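Local coordinates for pyrrolidone-carboxylate peptidase (PDB 5Z48) that removes an N-terminal pyroglutamyl group from peptides, acting as a cysteine exopeptidase of the C15 family, at the interface of chains A and B. Sequence-based numbering; all coordinates share one arbitrary frame. Chains: chain A/B, Pyrrolidone-carboxylate peptidase.

The interface of chains A and B. Residues chain A 78-79, 133-134, 192; chain B 179, 188-191.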
loop_
_atom_site.group_PDB
_atom_site.type_symbol
_atom_site.label_atom_id
_atom_site.label_comp_id
_atom_site.label_asym_id
_atom_site.label_seq_id
_atom_site.Cartn_x
_atom_site.Cartn_y
_atom_site.Cartn_z
ATOM N N PRO A 78 -6.975 6.198 -4.247
ATOM C CA PRO A 78 -6.400 7.558 -4.382
ATOM C C PRO A 78 -7.083 8.434 -5.429
ATOM O O PRO A 78 -6.959 9.664 -5.345
ATOM C CB PRO A 78 -4.940 7.301 -4.788
ATOM C CG PRO A 78 -5.034 5.942 -5.542
ATOM C CD PRO A 78 -6.083 5.142 -4.741
ATOM N N GLN A 79 -7.788 7.868 -6.409
ATOM C CA GLN A 79 -8.286 8.636 -7.550
ATOM C C GLN A 79 -9.661 8.110 -7.898
ATOM O O GLN A 79 -9.973 6.937 -7.626
ATOM C CB GLN A 79 -7.342 8.511 -8.768
ATOM C CG GLN A 79 -5.904 8.939 -8.410
ATOM C CD GLN A 79 -4.875 8.665 -9.530
ATOM O OE1 GLN A 79 -5.249 8.146 -10.598
ATOM N NE2 GLN A 79 -3.603 9.047 -9.301
ATOM N N ILE A 133 -7.758 15.784 -14.050
ATOM C CA ILE A 133 -8.213 14.873 -13.001
ATOM C C ILE A 133 -7.650 13.489 -13.291
ATOM O O ILE A 133 -8.016 12.870 -14.304
ATOM C CB ILE A 133 -9.738 14.824 -12.905
ATOM C CG1 ILE A 133 -10.258 16.217 -12.520
ATOM C CG2 ILE A 133 -10.158 13.774 -11.882
ATOM C CD1 ILE A 133 -11.746 16.362 -12.731
ATOM N N PRO A 134 -6.778 12.985 -12.428
ATOM C CA PRO A 134 -6.304 11.600 -12.540
ATOM C C PRO A 134 -7.443 10.627 -12.295
ATOM O O PRO A 134 -8.296 10.869 -11.440
ATOM C CB PRO A 134 -5.245 11.504 -11.424
ATOM C CG PRO A 134 -4.957 12.871 -10.965
ATOM C CD PRO A 134 -6.167 13.720 -11.303
ATOM N N LEU A 192 -9.409 13.448 -1.215
ATOM C CA LEU A 192 -9.495 14.616 -2.065
ATOM C C LEU A 192 -10.440 15.600 -1.406
ATOM O O LEU A 192 -11.442 15.193 -0.794
ATOM C CB LEU A 192 -10.012 14.277 -3.483
ATOM C CG LEU A 192 -9.077 13.365 -4.275
ATOM C CD1 LEU A 192 -9.761 12.882 -5.576
ATOM C CD2 LEU A 192 -7.814 14.071 -4.599
ATOM N N ALA B 179 0.570 13.528 -10.417
ATOM C CA ALA B 179 -0.149 12.257 -10.539
ATOM C C ALA B 179 -0.461 11.920 -12.001
ATOM O O ALA B 179 -0.467 10.740 -12.387
ATOM C CB ALA B 179 -1.447 12.310 -9.700
ATOM N N PRO B 188 -1.112 4.055 -9.266
ATOM C CA PRO B 188 -1.517 5.460 -9.162
ATOM C C PRO B 188 -1.057 6.086 -7.851
ATOM O O PRO B 188 -0.980 5.430 -6.811
ATOM C CB PRO B 188 -3.044 5.392 -9.231
ATOM C CG PRO B 188 -3.390 4.026 -8.752
ATOM C CD PRO B 188 -2.269 3.141 -9.275
ATOM N N LEU B 189 -0.798 7.425 -7.900
ATOM C CA LEU B 189 -0.362 8.148 -6.709
ATOM C C LEU B 189 -1.553 8.762 -5.985
ATOM O O LEU B 189 -2.421 9.364 -6.630
ATOM C CB LEU B 189 0.596 9.289 -7.076
ATOM C CG LEU B 189 1.975 8.888 -7.615
ATOM C CD1 LEU B 189 2.678 10.183 -8.034
ATOM C CD2 LEU B 189 2.760 8.119 -6.518
ATOM N N PRO B 190 -1.619 8.704 -4.660
ATOM C CA PRO B 190 -2.422 9.687 -3.936
ATOM C C PRO B 190 -1.988 11.088 -4.344
ATOM O O PRO B 190 -0.798 11.352 -4.586
ATOM C CB PRO B 190 -2.101 9.413 -2.459
ATOM C CG PRO B 190 -1.572 7.992 -2.409
ATOM C CD PRO B 190 -0.824 7.864 -3.748
ATOM N N TYR B 191 -2.949 12.016 -4.392
ATOM C CA TYR B 191 -2.621 13.380 -4.773
ATOM C C TYR B 191 -3.592 14.341 -4.100
ATOM O O TYR B 191 -4.594 13.931 -3.516
ATOM C CB TYR B 191 -2.667 13.561 -6.305
ATOM C CG TYR B 191 -4.080 13.705 -6.863
ATOM C CD1 TYR B 191 -4.910 12.589 -7.045
ATOM C CD2 TYR B 191 -4.581 14.961 -7.190
ATOM C CE1 TYR B 191 -6.202 12.734 -7.551
ATOM C CE2 TYR B 191 -5.880 15.120 -7.680
ATOM C CZ TYR B 191 -6.680 14.015 -7.856
ATOM O OH TYR B 191 -7.951 14.214 -8.336
HETATM O O HOH W 1 -9.077 11.539 -8.900
HETATM O O HOH W 2 -1.088 8.622 -10.694
HETATM O O HOH W 3 -5.533 10.966 -3.412
#
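B:Tyr191 pushes its ring between A:Leu192 and A:Pro134. CD2 of A:Leu192 lies over one face, 3.7 Å from the ring centroid, and CG of A:Pro134 over the opposite face at 3.8 Å. A flat aromatic suits this slot, since its faces accept C-H groups while its tip keeps a polar atom. With chi1 78°, CG sits between the backbone N and the carbonyl carbon, and the ring reaches into chain A. Prolines add rigid apolar surface: CB of A:Pro78 packs 3.6 Å from CA of B:Pro190, and the B:Ala179 methyl meets A:Pro134.

A direct hydrogen bond comes from A:Gln79, whose chain, extended beyond CG, carries NE2 to the carbonyl O of B:Leu189 (2.9 Å, 151° at the hydrogen), tilted 24° from the carbonyl plane. An amide suits this place because its two N-H groups can serve both B:Leu189 O and a water, 2.9 Å from NE2, shared with B:Ala179 O and B:Leu189 N. The A:Gln79 side chain crosses B:Tyr191 with amide and ring nearly perpendicular, CG 3.9 Å from CE1. An alanine here would probably leave B:Leu189 O without this donor and open a gap beside B:Pro188 CB.

Other waters bridge the chains: one, in the ring plane 3.0 Å from B:Tyr191 OH, reaches A:Pro134 O; another links A:Pro78 O to backbone N and O of B:Tyr191.

Centred about 15 Å from active-site A:Glu83, the patch, repeated by two-fold symmetry, helps join two subunits of the homotetramer.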